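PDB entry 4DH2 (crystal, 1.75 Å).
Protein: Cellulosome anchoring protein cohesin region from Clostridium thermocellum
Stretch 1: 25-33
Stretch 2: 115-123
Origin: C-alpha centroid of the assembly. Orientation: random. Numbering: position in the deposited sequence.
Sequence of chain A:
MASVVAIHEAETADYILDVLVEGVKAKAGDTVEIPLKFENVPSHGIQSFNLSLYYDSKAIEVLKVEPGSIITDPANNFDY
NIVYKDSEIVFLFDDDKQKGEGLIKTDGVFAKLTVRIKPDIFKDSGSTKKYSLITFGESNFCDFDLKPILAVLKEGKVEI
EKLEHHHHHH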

# COMPACT_ATOMS: atom_id res chain seq x y z
N LYS A 25 8.30 -22.12 -1.35
CA LYS A 25 8.08 -23.38 -2.04
C LYS A 25 7.03 -24.13 -1.24
O LYS A 25 7.17 -24.30 -0.02
CB LYS A 25 9.37 -24.22 -2.11
CG LYS A 25 10.59 -23.51 -2.70
CD LYS A 25 11.78 -24.47 -2.85
CE LYS A 25 13.08 -23.74 -3.15
NZ LYS A 25 13.97 -23.64 -1.95
N ALA A 26 5.97 -24.53 -1.91
CA ALA A 26 4.85 -25.18 -1.24
C ALA A 26 4.23 -26.23 -2.14
O ALA A 26 4.65 -26.41 -3.29
CB ALA A 26 3.80 -24.16 -0.84
N LYS A 27 3.22 -26.90 -1.61
CA LYS A 27 2.53 -27.93 -2.36
C LYS A 27 1.13 -27.44 -2.63
O LYS A 27 0.58 -26.67 -1.84
CB LYS A 27 2.51 -29.24 -1.56
CG LYS A 27 3.90 -29.76 -1.23
CD LYS A 27 3.83 -30.99 -0.32
CE LYS A 27 5.22 -31.50 0.04
NZ LYS A 27 5.19 -32.51 1.15
N ALA A 28 0.54 -27.91 -3.71
CA ALA A 28 -0.84 -27.57 -4.01
C ALA A 28 -1.69 -27.97 -2.82
O ALA A 28 -1.53 -29.07 -2.28
CB ALA A 28 -1.30 -28.30 -5.21
N GLY A 29 -2.60 -27.08 -2.45
CA GLY A 29 -3.46 -27.25 -1.30
C GLY A 29 -2.95 -26.65 -0.01
O GLY A 29 -3.72 -26.54 0.94
N ASP A 30 -1.67 -26.29 0.06
CA ASP A 30 -1.09 -25.77 1.29
C ASP A 30 -1.65 -24.40 1.63
O ASP A 30 -2.02 -23.63 0.74
CB ASP A 30 0.43 -25.57 1.18
CG ASP A 30 1.20 -26.85 1.27
OD1 ASP A 30 0.61 -27.91 1.58
OD2 ASP A 30 2.43 -26.78 1.05
N THR A 31 -1.68 -24.10 2.91
CA THR A 31 -1.80 -22.72 3.36
C THR A 31 -0.45 -22.32 3.90
O THR A 31 0.12 -22.99 4.76
CB THR A 31 -2.86 -22.55 4.46
OG1 THR A 31 -4.12 -22.98 3.97
CG2 THR A 31 -2.94 -21.11 4.93
N VAL A 32 0.09 -21.20 3.40
CA VAL A 32 1.44 -20.80 3.72
C VAL A 32 1.47 -19.28 3.94
O VAL A 32 0.51 -18.59 3.61
CB VAL A 32 2.41 -21.16 2.59
CG1 VAL A 32 2.44 -22.67 2.34
CG2 VAL A 32 2.05 -20.41 1.30
N GLU A 33 2.56 -18.80 4.54
CA GLU A 33 2.78 -17.36 4.72
C GLU A 33 3.80 -16.87 3.70
O GLU A 33 4.78 -17.56 3.42
CB GLU A 33 3.28 -17.07 6.12
CG GLU A 33 2.17 -17.13 7.14
CD GLU A 33 2.64 -16.83 8.55
OE1 GLU A 33 3.87 -16.68 8.76
OE2 GLU A 33 1.77 -16.75 9.43
N VAL A 115 -1.78 -17.24 2.49
CA VAL A 115 -2.50 -17.63 1.31
C VAL A 115 -2.71 -19.12 1.23
O VAL A 115 -1.93 -19.91 1.78
CB VAL A 115 -1.77 -17.19 0.04
CG1 VAL A 115 -1.38 -15.71 0.16
CG2 VAL A 115 -0.53 -18.08 -0.23
N ARG A 116 -3.75 -19.51 0.52
CA ARG A 116 -3.98 -20.93 0.24
C ARG A 116 -3.65 -21.18 -1.19
O ARG A 116 -4.11 -20.45 -2.05
CB ARG A 116 -5.44 -21.31 0.47
CG ARG A 116 -5.73 -22.75 0.03
CD ARG A 116 -7.22 -23.05 0.01
NE ARG A 116 -7.73 -23.34 1.35
CZ ARG A 116 -8.81 -22.79 1.88
NH1 ARG A 116 -9.54 -21.91 1.19
NH2 ARG A 116 -9.18 -23.12 3.10
N ILE A 117 -2.85 -22.19 -1.44
CA ILE A 117 -2.57 -22.60 -2.81
C ILE A 117 -3.64 -23.56 -3.28
O ILE A 117 -3.87 -24.61 -2.65
CB ILE A 117 -1.18 -23.24 -2.91
CG1 ILE A 117 -0.13 -22.31 -2.32
CG2 ILE A 117 -0.89 -23.63 -4.37
CD1 ILE A 117 1.25 -22.89 -2.27
N LYS A 118 -4.32 -23.24 -4.37
CA LYS A 118 -5.50 -24.02 -4.74
C LYS A 118 -5.13 -25.46 -5.08
O LYS A 118 -4.19 -25.70 -5.82
CB LYS A 118 -6.30 -23.34 -5.85
CG LYS A 118 -6.84 -21.99 -5.40
CD LYS A 118 -7.97 -21.48 -6.27
CE LYS A 118 -8.44 -20.12 -5.76
NZ LYS A 118 -9.51 -19.54 -6.61
N PRO A 119 -5.84 -26.42 -4.49
CA PRO A 119 -5.42 -27.82 -4.64
C PRO A 119 -5.60 -28.33 -6.06
O PRO A 119 -5.01 -29.35 -6.38
CB PRO A 119 -6.35 -28.58 -3.67
CG PRO A 119 -7.55 -27.70 -3.50
CD PRO A 119 -7.03 -26.28 -3.63
N ASP A 120 -6.36 -27.62 -6.88
CA ASP A 120 -6.72 -28.08 -8.22
C ASP A 120 -5.92 -27.39 -9.31
O ASP A 120 -6.35 -27.34 -10.47
CB ASP A 120 -8.20 -27.84 -8.49
CG ASP A 120 -8.54 -26.36 -8.61
OD1 ASP A 120 -7.87 -25.53 -7.95
OD2 ASP A 120 -9.48 -26.03 -9.36
N ILE A 121 -4.76 -26.86 -8.96
CA ILE A 121 -3.98 -26.08 -9.91
C ILE A 121 -3.38 -26.95 -11.02
O ILE A 121 -3.11 -26.47 -12.12
CB ILE A 121 -2.87 -25.25 -9.19
CG1 ILE A 121 -2.32 -24.18 -10.11
CG2 ILE A 121 -1.74 -26.15 -8.73
CD1 ILE A 121 -3.37 -23.20 -10.61
N PHE A 122 -3.19 -28.24 -10.77
CA PHE A 122 -2.60 -29.11 -11.78
C PHE A 122 -3.63 -29.84 -12.62
O PHE A 122 -3.29 -30.70 -13.43
CB PHE A 122 -1.63 -30.11 -11.14
CG PHE A 122 -0.38 -29.46 -10.60
CD1 PHE A 122 0.74 -29.31 -11.40
CD2 PHE A 122 -0.35 -28.95 -9.31
CE1 PHE A 122 1.90 -28.71 -10.92
CE2 PHE A 122 0.80 -28.34 -8.83
CZ PHE A 122 1.92 -28.22 -9.63
N LYS A 123 -4.90 -29.48 -12.45
CA LYS A 123 -5.97 -30.06 -13.24
C LYS A 123 -5.68 -29.85 -14.71
O LYS A 123 -5.36 -28.74 -15.13
CB LYS A 123 -7.31 -29.40 -12.91
CG LYS A 123 -7.42 -27.99 -13.47
CD LYS A 123 -8.66 -27.26 -12.98
CE LYS A 123 -8.54 -25.75 -13.20
NZ LYS A 123 -9.77 -25.01 -12.79

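Backbone hydrogen bonds hold the two stretches together, joining strand 31-33 to strand 115-117 as antiparallel neighbours whose N-to-C directions differ by 135°. The shortest bond runs from I117 N to D30 O, 2.7 Å, and is nearly straight at 168°. V32 and V115 then face each other as a hydrogen-bonded pair, each amide serving the other's carbonyl: V32 N to V115 O is 2.9 Å and V115 N to V32 O is 2.9 Å, with angles of 162° and 165°. This reciprocal ring brings the two acceptors V32 O and V115 O to 3.3 Å, a closeness that follows from the pairing and is not itself a bond. Beyond D30 the ladder loosens: G29 N lies 2.8 Å from I117 O, but the angle of 129° makes this a weak hydrogen bond.

Between these bonds sits T31 with R116, a non-hydrogen-bonded antiparallel pair whose CA atoms are 4.2 Å apart. Here the backbones close up through CA-H...O contacts, R116 CA to D30 O at 3.4 Å and T31 CA to V115 O at 3.2 Å, so each of these carbonyls receives both an amide and a CA-H from the opposing strand. The side chains of T31 and R116 share one face of the sheet. They meet loosely, T31 OG1 lying 4.1 Å from R116 CB, and the guanidinium finds a hydrogen-bonding partner elsewhere in the structure through NH1.

In stretch 1, a type II turn from K27 to D30 links strand 25-27 to strand 31-33, closed by D30 N to K27 O at 3.0 Å. The D30 carboxylate braces the same turn from its side chain, OD2 accepting from K27 N at 2.8 Å. G29, at phi/psi 93/-14, takes a conformation in which a CB would be jammed against the carbonyl O of A28; an ideal CB would also lie 3.7 Å from P119 CB. The backbone also runs close to stretch 2 here, with G29 N 3.6 Å from P119 CA.

On the other face of the sheet, V32 and V115 pack as apolar partners, V32 CG2 to V115 CG2 at 3.8 Å. I117, buried and with the largest area covered by the other stretch, extends this contact. Its CB points toward stretch 1, and its m, t rotamer carries CD1 to within 3.2 Å of A26 CB, a tight contact, while V32 CG2 stays 4.4 Å from I117 CD1. A28 follows the weak bond outward: its CA is 4.0 Å from I117 CG2, and its methyl fits against the first turn of stretch 2, the type I turn from K118 to I121. There A28 CB approaches K118 O at 3.9 Å and I121 CG2 at 4.1 Å. The F122 ring presents its edge to the same methyl, with A28 CB 4.2 Å from F122 CE2. Together the two stretches bury 481 Å², both sides summed.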